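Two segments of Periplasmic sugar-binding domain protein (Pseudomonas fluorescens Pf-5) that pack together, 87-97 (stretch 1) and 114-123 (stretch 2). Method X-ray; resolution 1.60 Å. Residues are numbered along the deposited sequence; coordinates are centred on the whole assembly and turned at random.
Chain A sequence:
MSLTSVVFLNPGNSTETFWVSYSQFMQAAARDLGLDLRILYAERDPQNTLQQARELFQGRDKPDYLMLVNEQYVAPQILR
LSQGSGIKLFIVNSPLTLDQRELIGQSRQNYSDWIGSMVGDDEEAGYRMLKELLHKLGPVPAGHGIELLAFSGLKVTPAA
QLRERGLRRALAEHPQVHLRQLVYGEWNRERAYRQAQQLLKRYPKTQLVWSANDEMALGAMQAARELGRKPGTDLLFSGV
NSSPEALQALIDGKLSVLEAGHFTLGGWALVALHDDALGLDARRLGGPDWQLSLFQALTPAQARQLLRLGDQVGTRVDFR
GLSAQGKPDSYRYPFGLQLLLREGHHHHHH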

# COMPACT_ATOMS: atom_id res chain seq x y z
N ILE A 87 -11.44 17.29 -17.12
CA ILE A 87 -10.42 16.31 -16.76
C ILE A 87 -11.08 15.07 -16.17
O ILE A 87 -11.98 15.18 -15.34
CB ILE A 87 -9.44 16.87 -15.71
CG1 ILE A 87 -8.78 18.14 -16.24
CG2 ILE A 87 -8.38 15.82 -15.37
CD1 ILE A 87 -7.86 18.81 -15.24
N LYS A 88 -10.64 13.91 -16.62
CA LYS A 88 -11.17 12.64 -16.13
C LYS A 88 -10.42 12.31 -14.85
O LYS A 88 -9.20 12.46 -14.78
CB LYS A 88 -10.96 11.54 -17.17
CG LYS A 88 -11.79 11.71 -18.44
CD LYS A 88 -11.48 10.62 -19.46
CE LYS A 88 -12.36 10.74 -20.69
NZ LYS A 88 -12.10 9.61 -21.64
N LEU A 89 -11.15 11.88 -13.82
CA LEU A 89 -10.53 11.55 -12.55
C LEU A 89 -10.43 10.06 -12.30
O LEU A 89 -11.30 9.29 -12.70
CB LEU A 89 -11.32 12.16 -11.39
CG LEU A 89 -11.54 13.67 -11.37
CD1 LEU A 89 -12.32 14.03 -10.12
CD2 LEU A 89 -10.21 14.39 -11.39
N PHE A 90 -9.36 9.66 -11.61
CA PHE A 90 -9.16 8.27 -11.26
C PHE A 90 -8.72 8.23 -9.80
O PHE A 90 -7.67 8.76 -9.45
CB PHE A 90 -8.11 7.62 -12.16
CG PHE A 90 -8.23 6.13 -12.24
CD1 PHE A 90 -9.38 5.55 -12.73
CD2 PHE A 90 -7.20 5.31 -11.79
CE1 PHE A 90 -9.52 4.16 -12.79
CE2 PHE A 90 -7.32 3.93 -11.85
CZ PHE A 90 -8.49 3.35 -12.35
N ILE A 91 -9.54 7.61 -8.97
CA ILE A 91 -9.30 7.49 -7.53
C ILE A 91 -8.67 6.14 -7.22
O ILE A 91 -9.21 5.10 -7.58
CB ILE A 91 -10.63 7.60 -6.75
CG1 ILE A 91 -11.37 8.88 -7.16
CG2 ILE A 91 -10.36 7.58 -5.25
CD1 ILE A 91 -10.60 10.15 -6.92
N VAL A 92 -7.53 6.14 -6.53
CA VAL A 92 -6.86 4.88 -6.25
C VAL A 92 -6.60 4.55 -4.79
O VAL A 92 -6.73 5.39 -3.90
CB VAL A 92 -5.51 4.79 -7.00
CG1 VAL A 92 -5.75 4.89 -8.49
CG2 VAL A 92 -4.58 5.90 -6.53
N ASN A 93 -6.24 3.28 -4.60
CA ASN A 93 -5.88 2.68 -3.31
C ASN A 93 -7.01 2.34 -2.33
O ASN A 93 -6.93 1.33 -1.64
CB ASN A 93 -4.82 3.54 -2.62
CG ASN A 93 -3.47 3.47 -3.34
OD1 ASN A 93 -3.37 2.93 -4.44
ND2 ASN A 93 -2.44 4.02 -2.71
N SER A 94 -8.05 3.16 -2.27
CA SER A 94 -9.18 2.86 -1.39
C SER A 94 -10.48 3.22 -2.09
O SER A 94 -10.51 4.11 -2.93
CB SER A 94 -9.06 3.62 -0.05
OG SER A 94 -9.37 4.99 -0.20
N PRO A 95 -11.57 2.52 -1.74
CA PRO A 95 -12.93 2.67 -2.29
C PRO A 95 -13.58 4.04 -2.17
O PRO A 95 -13.35 4.78 -1.22
CB PRO A 95 -13.72 1.61 -1.52
CG PRO A 95 -12.70 0.60 -1.14
CD PRO A 95 -11.54 1.46 -0.72
N LEU A 96 -14.41 4.36 -3.16
CA LEU A 96 -15.16 5.61 -3.17
C LEU A 96 -16.29 5.37 -2.18
O LEU A 96 -16.85 4.28 -2.13
CB LEU A 96 -15.74 5.88 -4.56
CG LEU A 96 -14.78 6.41 -5.64
CD1 LEU A 96 -15.44 6.29 -7.02
CD2 LEU A 96 -14.43 7.85 -5.34
N THR A 97 -16.63 6.39 -1.40
CA THR A 97 -17.70 6.25 -0.41
C THR A 97 -19.08 6.55 -1.00
O THR A 97 -19.19 7.08 -2.10
CB THR A 97 -17.49 7.19 0.78
OG1 THR A 97 -17.57 8.55 0.33
CG2 THR A 97 -16.12 6.95 1.42
N TRP A 114 -15.98 11.66 -16.50
CA TRP A 114 -15.71 10.26 -16.20
C TRP A 114 -14.86 10.13 -14.94
O TRP A 114 -13.87 10.86 -14.76
CB TRP A 114 -14.97 9.59 -17.36
CG TRP A 114 -14.70 8.12 -17.16
CD1 TRP A 114 -15.56 7.08 -17.40
CD2 TRP A 114 -13.49 7.52 -16.67
NE1 TRP A 114 -14.97 5.88 -17.09
CE2 TRP A 114 -13.70 6.12 -16.64
CE3 TRP A 114 -12.26 8.03 -16.25
CZ2 TRP A 114 -12.71 5.22 -16.21
CZ3 TRP A 114 -11.27 7.14 -15.82
CH2 TRP A 114 -11.51 5.75 -15.80
N ILE A 115 -15.24 9.20 -14.07
CA ILE A 115 -14.51 8.96 -12.83
C ILE A 115 -14.44 7.46 -12.57
O ILE A 115 -15.46 6.79 -12.49
CB ILE A 115 -15.19 9.63 -11.62
CG1 ILE A 115 -15.26 11.15 -11.83
CG2 ILE A 115 -14.42 9.32 -10.35
CD1 ILE A 115 -16.04 11.88 -10.76
N GLY A 116 -13.22 6.94 -12.46
CA GLY A 116 -13.04 5.52 -12.20
C GLY A 116 -12.21 5.36 -10.94
O GLY A 116 -11.79 6.35 -10.35
N SER A 117 -11.99 4.12 -10.52
CA SER A 117 -11.19 3.86 -9.33
C SER A 117 -10.51 2.50 -9.41
O SER A 117 -10.88 1.65 -10.22
CB SER A 117 -12.06 3.93 -8.07
OG SER A 117 -13.01 2.87 -8.02
N MSE A 118 -9.51 2.30 -8.56
CA MSE A 118 -8.79 1.04 -8.52
C MSE A 118 -8.25 0.86 -7.11
O MSE A 118 -7.56 1.74 -6.60
CB MSE A 118 -7.63 1.05 -9.51
CG MSE A 118 -6.83 -0.24 -9.50
SE MSE A 118 -5.49 -0.28 -10.87
CE MSE A 118 -6.60 -0.83 -12.37
N VAL A 119 -8.58 -0.26 -6.49
CA VAL A 119 -8.14 -0.51 -5.13
C VAL A 119 -7.53 -1.89 -4.95
O VAL A 119 -7.78 -2.80 -5.75
CB VAL A 119 -9.32 -0.39 -4.14
CG1 VAL A 119 -10.00 0.96 -4.32
CG2 VAL A 119 -10.31 -1.53 -4.37
N GLY A 120 -6.75 -2.04 -3.89
CA GLY A 120 -6.12 -3.30 -3.58
C GLY A 120 -6.89 -3.99 -2.46
O GLY A 120 -8.09 -3.76 -2.30
N ASP A 121 -6.20 -4.82 -1.68
CA ASP A 121 -6.86 -5.53 -0.59
C ASP A 121 -6.19 -5.32 0.76
O ASP A 121 -5.68 -6.26 1.37
CB ASP A 121 -6.98 -7.03 -0.94
CG ASP A 121 -5.64 -7.68 -1.26
OD1 ASP A 121 -4.68 -6.99 -1.66
OD2 ASP A 121 -5.55 -8.93 -1.13
N ASP A 122 -6.22 -4.07 1.23
CA ASP A 122 -5.63 -3.70 2.51
C ASP A 122 -6.20 -4.47 3.70
O ASP A 122 -5.46 -4.87 4.60
CB ASP A 122 -5.79 -2.20 2.77
CG ASP A 122 -4.79 -1.34 2.00
OD1 ASP A 122 -3.58 -1.57 2.14
OD2 ASP A 122 -5.22 -0.43 1.27
N GLU A 123 -7.52 -4.67 3.73
CA GLU A 123 -8.12 -5.39 4.84
C GLU A 123 -7.55 -6.81 4.94
O GLU A 123 -7.21 -7.27 6.03
CB GLU A 123 -9.64 -5.45 4.69
CG GLU A 123 -10.37 -5.89 5.95
CD GLU A 123 -11.88 -5.87 5.79
OE1 GLU A 123 -12.40 -4.90 5.20
OE2 GLU A 123 -12.55 -6.82 6.25
O HOH W 1 -14.02 13.46 -13.92
O HOH W 2 -14.72 2.73 -5.73

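Two parallel strands, one beginning at Lys-88 and the other running from Ile-115 to Val-119, join here by a ladder of backbone hydrogen bonds in which Leu-89, Ile-91 and Asn-93 do all the bonding on the first strand's side. Leu-89 N donates to Trp-114 O (3.1 Å), and Leu-89 O accepts from Gly-116 N (3.0 Å). Ile-91 repeats the pattern: its N donates to Gly-116 O (2.9 Å) and its O accepts from Met-118 N (3.0 Å). Asn-93 N closes the series on Met-118 O at 2.8 Å, though its N-H...O angle has fallen to 137°. The chain turns at Asn-93, whose positive phi asparagine tolerates better than most residues, and Ser-94 N makes a weak bond back to Val-92 O.

Two waters link the stretches. Water 1 donates to Ile-87 O (3.0 Å) and to Trp-114 O (2.7 Å), so the latter carbonyl accepts twice. Water 2 accepts from Leu-96 N (3.1 Å) and donates to Ser-117 OG (2.9 Å), one partner for the buried hydroxyl, which also bonds elsewhere in the structure, as do Lys-88 NZ and Asn-93 OD1.

Gly-116 suits its place because a CB would lie 3.0 Å from Phe-90 CE1 and 2.7 Å from Trp-114 CH2. The Phe-90 ring fills that space, with Ser-117 CA over one face and Met-118 CB 3.7 Å from Phe-90 CE2. Leu-89, Ile-91 and Ile-115 supply apolar bulk on the other face of the sheet.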